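Local atomic coordinates of aminotransferase, class IV (Brucella abortus, PDB entry 4TVI), a protein that probably transfers the amino group of leucine, isoleucine and valine to 2-oxoglutarate, using pyridoxal 5'-phosphate as its cofactor. Residues L94-I103 and I122-E130. Residues are numbered along the deposited sequence; the frame is centred on the assembly and turned at random. Where two conformers were deposited one is given.
Sequences LEPTLSANDI and IRPMYWAEE
The backbone amide of Leu98 donates a hydrogen bond to Tyr126 OH, N to OH 3.2 Å at an angle of 145°. Leu98 N approaches at the edge, near the ring plane. The stronger partner of the hydroxyl is Asn86 OD1, on helix 78-91. Asn86 ND2 also binds Leu98 O, so one asparagine ties the phenol and the loop together. Thr97 lies along the same edge, with OG1 3.3 Å from Tyr126 CE1 and near the ring plane.

Pro96 CA makes a CH-pi contact over one face, 4.0 Å from the centroid of the Tyr126 ring and offset toward the rim. Pro96 CB lies against Tyr126 CZ.

Apolar contacts flank the tyrosine. Leu94 divides its branches along the strand: CD1 lies against the backbone at Trp127 and near Tyr126 CB, while CD2 meets Ala128 CB at 3.6 Å. Ile103 holds CG1 anti to its carbonyl carbon (chi1 -68°), which sends CD1 to the phenol, 4.1 Å from Tyr126 CE2. Its other branch, CG2, touches Pro124 CG at 4.2 Å.

Within residues 94-103, Ser99 and Asp102 form a capping box at the start of helix 100-111. Asp102 N donates to Ser99 OG, and Ser99 N to Asp102 OD2.

The contact packs loop 94-99 and the first turn of helix 100-111 on the antiparallel sheet of the smaller, N-terminal alpha/beta domain of this fold type IV aminotransferase. Strand 120-128 runs between strands 64-70 and 143-151. Phe145 of the latter meets the Tyr126 ring, and Ala89 of helix 78-91 also touches this tyrosine.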
ATOM      1  N   LEU A  94      -4.618 -13.548  -0.105  1.00 19.70           N
ATOM      2  CA  LEU A  94      -6.041 -13.669   0.169  1.00 19.23           C
ATOM      3  C   LEU A  94      -6.583 -14.941  -0.445  1.00 22.87           C
ATOM      4  O   LEU A  94      -5.929 -15.561  -1.275  1.00 24.61           O
ATOM      5  CB  LEU A  94      -6.802 -12.459  -0.366  1.00 17.52           C
ATOM      6  CG  LEU A  94      -6.257 -11.100   0.072  1.00 17.66           C
ATOM      7  CD1 LEU A  94      -7.045  -9.971  -0.575  1.00 17.87           C
ATOM      8  CD2 LEU A  94      -6.296 -10.985   1.590  1.00 16.28           C
ATOM      9  N   GLU A  95      -7.777 -15.337  -0.028  1.00 24.51           N
ATOM     10  CA  GLU A  95      -8.454 -16.454  -0.667  1.00 22.59           C
ATOM     11  C   GLU A  95      -9.745 -15.946  -1.281  1.00 21.62           C
ATOM     12  O   GLU A  95     -10.735 -15.759  -0.572  1.00 20.94           O
ATOM     13  CB  GLU A  95      -8.731 -17.580   0.330  1.00 25.69           C
ATOM     14  CG  GLU A  95      -9.427 -18.776  -0.289  1.00 34.32           C
ATOM     15  CD  GLU A  95      -8.567 -19.485  -1.323  1.00 40.78           C
ATOM     16  OE1 GLU A  95      -7.324 -19.438  -1.202  1.00 43.83           O
ATOM     17  OE2 GLU A  95      -9.138 -20.086  -2.261  1.00 42.12           O
ATOM     18  N   PRO A  96      -9.732 -15.706  -2.606  1.00 21.17           N
ATOM     19  CA  PRO A  96     -10.894 -15.157  -3.314  1.00 21.16           C
ATOM     20  C   PRO A  96     -12.152 -15.969  -3.046  1.00 20.72           C
ATOM     21  O   PRO A  96     -12.126 -17.198  -3.047  1.00 24.52           O
ATOM     22  CB  PRO A  96     -10.480 -15.216  -4.795  1.00 20.62           C
ATOM     23  CG  PRO A  96      -9.281 -16.128  -4.842  1.00 19.99           C
ATOM     24  CD  PRO A  96      -8.604 -15.960  -3.517  1.00 18.62           C
ATOM     25  N   THR A  97     -13.241 -15.254  -2.794  1.00 20.25           N
ATOM     26  CA  THR A  97     -14.504 -15.835  -2.370  1.00 20.94           C
ATOM     27  C   THR A  97     -15.427 -16.175  -3.541  1.00 21.43           C
ATOM     28  O   THR A  97     -16.421 -16.879  -3.366  1.00 20.77           O
ATOM     29  CB  THR A  97     -15.227 -14.878  -1.421  1.00 22.73           C
ATOM     30  OG1 THR A  97     -15.339 -13.599  -2.057  1.00 23.12           O
ATOM     31  CG2 THR A  97     -14.430 -14.713  -0.126  1.00 22.99           C
ATOM     32  N   LEU A  98     -15.123 -15.635  -4.720  1.00 19.55           N
ATOM     33  CA  LEU A  98     -15.934 -15.880  -5.914  1.00 19.75           C
ATOM     34  C   LEU A  98     -15.091 -16.367  -7.095  1.00 20.91           C
ATOM     35  O   LEU A  98     -13.939 -15.969  -7.258  1.00 19.87           O
ATOM     36  CB  LEU A  98     -16.699 -14.618  -6.316  1.00 20.06           C
ATOM     37  CG  LEU A  98     -17.692 -14.024  -5.316  1.00 24.14           C
ATOM     38  CD1 LEU A  98     -18.260 -12.722  -5.855  1.00 24.22           C
ATOM     39  CD2 LEU A  98     -18.807 -15.014  -5.041  1.00 26.22           C
ATOM     40  N   SER A  99     -15.671 -17.230  -7.921  1.00 20.44           N
ATOM     41  CA  SER A  99     -15.019 -17.617  -9.160  1.00 19.75           C
ATOM     42  C   SER A  99     -15.015 -16.424 -10.104  1.00 17.56           C
ATOM     43  O   SER A  99     -15.743 -15.450  -9.886  1.00 15.79           O
ATOM     44  CB  SER A  99     -15.736 -18.798  -9.806  1.00 22.03           C
ATOM     45  OG  SER A  99     -17.013 -18.402 -10.267  1.00 21.00           O
ATOM     46  N   ALA A 100     -14.205 -16.498 -11.154  1.00 16.38           N
ATOM     47  CA  ALA A 100     -14.154 -15.426 -12.145  1.00 16.99           C
ATOM     48  C   ALA A 100     -15.514 -15.252 -12.817  1.00 16.17           C
ATOM     49  O   ALA A 100     -15.968 -14.128 -13.040  1.00 14.95           O
ATOM     50  CB  ALA A 100     -13.081 -15.712 -13.183  1.00 15.10           C
ATOM     51  N   ASN A 101     -16.169 -16.371 -13.113  1.00 18.50           N
ATOM     52  CA  ASN A 101     -17.508 -16.351 -13.696  1.00 19.75           C
ATOM     53  C   ASN A 101     -18.546 -15.754 -12.749  1.00 19.60           C
ATOM     54  O   ASN A 101     -19.476 -15.076 -13.197  1.00 17.37           O
ATOM     55  CB  ASN A 101     -17.928 -17.760 -14.113  1.00 21.71           C
ATOM     56  CG  ASN A 101     -17.382 -18.149 -15.467  1.00 26.92           C
ATOM     57  OD1 ASN A 101     -16.834 -17.316 -16.188  1.00 27.89           O
ATOM     58  ND2 ASN A 101     -17.520 -19.422 -15.821  1.00 31.15           N
ATOM     59  N   ASP A 102     -18.393 -16.018 -11.451  1.00 18.69           N
ATOM     60  CA  ASP A 102     -19.269 -15.426 -10.441  1.00 20.89           C
ATOM     61  C   ASP A 102     -19.204 -13.901 -10.489  1.00 20.79           C
ATOM     62  O   ASP A 102     -20.237 -13.230 -10.517  1.00 19.24           O
ATOM     63  CB  ASP A 102     -18.890 -15.894  -9.027  1.00 20.00           C
ATOM     64  CG  ASP A 102     -19.288 -17.331  -8.748  1.00 23.77           C
ATOM     65  OD1 ASP A 102     -20.232 -17.840  -9.393  1.00 25.59           O
ATOM     66  OD2 ASP A 102     -18.649 -17.950  -7.872  1.00 24.28           O
ATOM     67  N   ILE A 103     -17.982 -13.369 -10.501  1.00 19.72           N
ATOM     68  CA  ILE A 103     -17.762 -11.928 -10.530  1.00 18.73           C
ATOM     69  C   ILE A 103     -18.345 -11.314 -11.800  1.00 21.58           C
ATOM     70  O   ILE A 103     -18.992 -10.268 -11.751  1.00 23.97           O
ATOM     71  CB  ILE A 103     -16.259 -11.584 -10.426  1.00 16.85           C
ATOM     72  CG1 ILE A 103     -15.729 -11.946  -9.036  1.00 16.07           C
ATOM     73  CG2 ILE A 103     -16.006 -10.106 -10.739  1.00 13.41           C
ATOM     74  CD1 ILE A 103     -14.265 -11.572  -8.822  1.00 17.08           C
ATOM     75  N   ILE A 122     -16.553  -0.517 -13.558  1.00 15.91           N
ATOM     76  CA  ILE A 122     -16.726  -1.717 -12.742  1.00 17.75           C
ATOM     77  C   ILE A 122     -15.471  -2.060 -11.933  1.00 18.96           C
ATOM     78  O   ILE A 122     -14.443  -2.411 -12.513  1.00 22.20           O
ATOM     79  CB  ILE A 122     -17.085  -2.928 -13.632  1.00 17.04           C
ATOM     80  CG1 ILE A 122     -18.297  -2.614 -14.514  1.00 14.82           C
ATOM     81  CG2 ILE A 122     -17.320  -4.173 -12.788  1.00 14.01           C
ATOM     82  CD1 ILE A 122     -18.459  -3.586 -15.665  1.00 15.13           C
ATOM     83  N   ARG A 123     -15.544  -1.961 -10.607  1.00 15.94           N
ATOM     84  CA  ARG A 123     -14.378  -2.248  -9.770  1.00 14.32           C
ATOM     85  C   ARG A 123     -14.645  -3.345  -8.738  1.00 14.51           C
ATOM     86  O   ARG A 123     -15.256  -3.094  -7.699  1.00 16.96           O
ATOM     87  CB  ARG A 123     -13.890  -0.984  -9.047  1.00 16.07           C
ATOM     88  CG  ARG A 123     -12.638  -1.230  -8.173  1.00 13.77           C
ATOM     89  CD  ARG A 123     -12.095   0.050  -7.534  1.00 13.70           C
ATOM     90  NE  ARG A 123     -13.070   0.681  -6.647  1.00 16.00           N
ATOM     91  CZ  ARG A 123     -13.741   1.788  -6.949  1.00 19.58           C
ATOM     92  NH1 ARG A 123     -13.533   2.386  -8.113  1.00 20.46           N
ATOM     93  NH2 ARG A 123     -14.619   2.297  -6.088  1.00 17.50           N
ATOM     94  N   PRO A 124     -14.191  -4.575  -9.028  1.00 14.41           N
ATOM     95  CA  PRO A 124     -14.184  -5.661  -8.043  1.00 15.13           C
ATOM     96  C   PRO A 124     -13.092  -5.442  -6.997  1.00 16.35           C
ATOM     97  O   PRO A 124     -12.023  -4.946  -7.350  1.00 17.29           O
ATOM     98  CB  PRO A 124     -13.881  -6.908  -8.883  1.00 13.35           C
ATOM     99  CG  PRO A 124     -14.020  -6.481 -10.311  1.00 14.88           C
ATOM    100  CD  PRO A 124     -13.710  -5.028 -10.342  1.00 13.19           C
ATOM    101  N   MET A 125     -13.350  -5.807  -5.745  1.00 15.11           N
ATOM    102  CA  MET A 125     -12.366  -5.607  -4.681  1.00 15.29           C
ATOM    103  C   MET A 125     -12.346  -6.767  -3.682  1.00 17.56           C
ATOM    104  O   MET A 125     -13.393  -7.239  -3.242  1.00 20.87           O
ATOM    105  CB  MET A 125     -12.643  -4.296  -3.946  1.00 17.29           C
ATOM    106  CG  MET A 125     -12.379  -3.046  -4.773  1.00 16.35           C
ATOM    107  SD  MET A 125     -12.863  -1.527  -3.928  1.00 18.93           S
ATOM    108  CE  MET A 125     -14.636  -1.760  -3.808  1.00 19.75           C
ATOM    109  N   TYR A 126     -11.144  -7.218  -3.341  1.00 15.99           N
ATOM    110  CA  TYR A 126     -10.926  -8.230  -2.311  1.00 17.29           C
ATOM    111  C   TYR A 126     -10.009  -7.660  -1.236  1.00 17.94           C
ATOM    112  O   TYR A 126      -9.108  -6.885  -1.550  1.00 18.84           O
ATOM    113  CB  TYR A 126     -10.268  -9.486  -2.874  1.00 19.05           C
ATOM    114  CG  TYR A 126     -11.139 -10.448  -3.643  1.00 18.36           C
ATOM    115  CD1 TYR A 126     -12.214 -11.091  -3.041  1.00 18.50           C
ATOM    116  CD2 TYR A 126     -10.833 -10.772  -4.956  1.00 18.39           C
ATOM    117  CE1 TYR A 126     -12.989 -12.002  -3.748  1.00 19.55           C
ATOM    118  CE2 TYR A 126     -11.593 -11.674  -5.662  1.00 19.93           C
ATOM    119  CZ  TYR A 126     -12.672 -12.288  -5.059  1.00 19.92           C
ATOM    120  OH  TYR A 126     -13.423 -13.193  -5.778  1.00 21.16           O
ATOM    121  N   TRP A 127     -10.217  -8.064   0.014  1.00 15.48           N
ATOM    122  CA  TRP A 127      -9.366  -7.624   1.117  1.00 15.47           C
ATOM    123  C   TRP A 127      -9.519  -8.547   2.329  1.00 14.61           C
ATOM    124  O   TRP A 127     -10.493  -9.291   2.436  1.00 16.77           O
ATOM    125  CB  TRP A 127      -9.699  -6.187   1.509  1.00 13.90           C
ATOM    126  CG  TRP A 127     -11.039  -6.055   2.184  1.00 18.27           C
ATOM    127  CD1 TRP A 127     -11.287  -6.069   3.529  1.00 19.58           C
ATOM    128  CD2 TRP A 127     -12.312  -5.903   1.541  1.00 17.48           C
ATOM    129  NE1 TRP A 127     -12.636  -5.927   3.761  1.00 21.80           N
ATOM    130  CE2 TRP A 127     -13.287  -5.827   2.557  1.00 18.83           C
ATOM    131  CE3 TRP A 127     -12.721  -5.826   0.205  1.00 20.12           C
ATOM    132  CZ2 TRP A 127     -14.646  -5.669   2.281  1.00 18.06           C
ATOM    133  CZ3 TRP A 127     -14.076  -5.670  -0.069  1.00 21.37           C
ATOM    134  CH2 TRP A 127     -15.020  -5.595   0.965  1.00 18.76           C
ATOM    135  N   ALA A 128      -8.565  -8.486   3.249  1.00 15.49           N
ATOM    136  CA  ALA A 128      -8.647  -9.291   4.464  1.00 16.31           C
ATOM    137  C   ALA A 128      -9.268  -8.494   5.600  1.00 17.86           C
ATOM    138  O   ALA A 128      -8.889  -7.348   5.838  1.00 18.43           O
ATOM    139  CB  ALA A 128      -7.273  -9.795   4.868  1.00 16.04           C
ATOM    140  N   GLU A 129     -10.227  -9.101   6.298  1.00 17.99           N
ATOM    141  CA  GLU A 129     -10.823  -8.465   7.467  1.00 20.92           C
ATOM    142  C   GLU A 129      -9.962  -8.655   8.720  1.00 22.70           C
ATOM    143  O   GLU A 129      -9.958  -7.801   9.604  1.00 21.67           O
ATOM    144  CB  GLU A 129     -12.229  -9.005   7.735  1.00 19.58           C
ATOM    145  CG  GLU A 129     -13.312  -8.387   6.877  1.00 19.57           C
ATOM    146  CD  GLU A 129     -13.550  -6.927   7.210  1.00 21.01           C
ATOM    147  OE1 GLU A 129     -13.286  -6.526   8.367  1.00 23.24           O
ATOM    148  OE2 GLU A 129     -13.996  -6.177   6.315  1.00 19.00           O
ATOM    149  N   GLU A 130      -9.249  -9.778   8.797  1.00 22.41           N
ATOM    150  CA  GLU A 130      -8.457 -10.113   9.980  0.54 23.27           C
ATOM    151  C   GLU A 130      -7.011 -10.433   9.629  1.00 22.31           C
ATOM    152  O   GLU A 130      -6.706 -10.817   8.499  1.00 19.67           O
ATOM    153  CB  GLU A 130      -9.055 -11.314  10.714  0.54 24.38           C
ATOM    154  CG  GLU A 130     -10.549 -11.265  10.943  0.54 25.38           C
ATOM    155  CD  GLU A 130     -11.063 -12.554  11.553  0.54 26.89           C
ATOM    156  OE1 GLU A 130     -10.516 -12.978  12.596  0.54 27.73           O
ATOM    157  OE2 GLU A 130     -11.995 -13.153  10.981  0.54 27.09           O
TER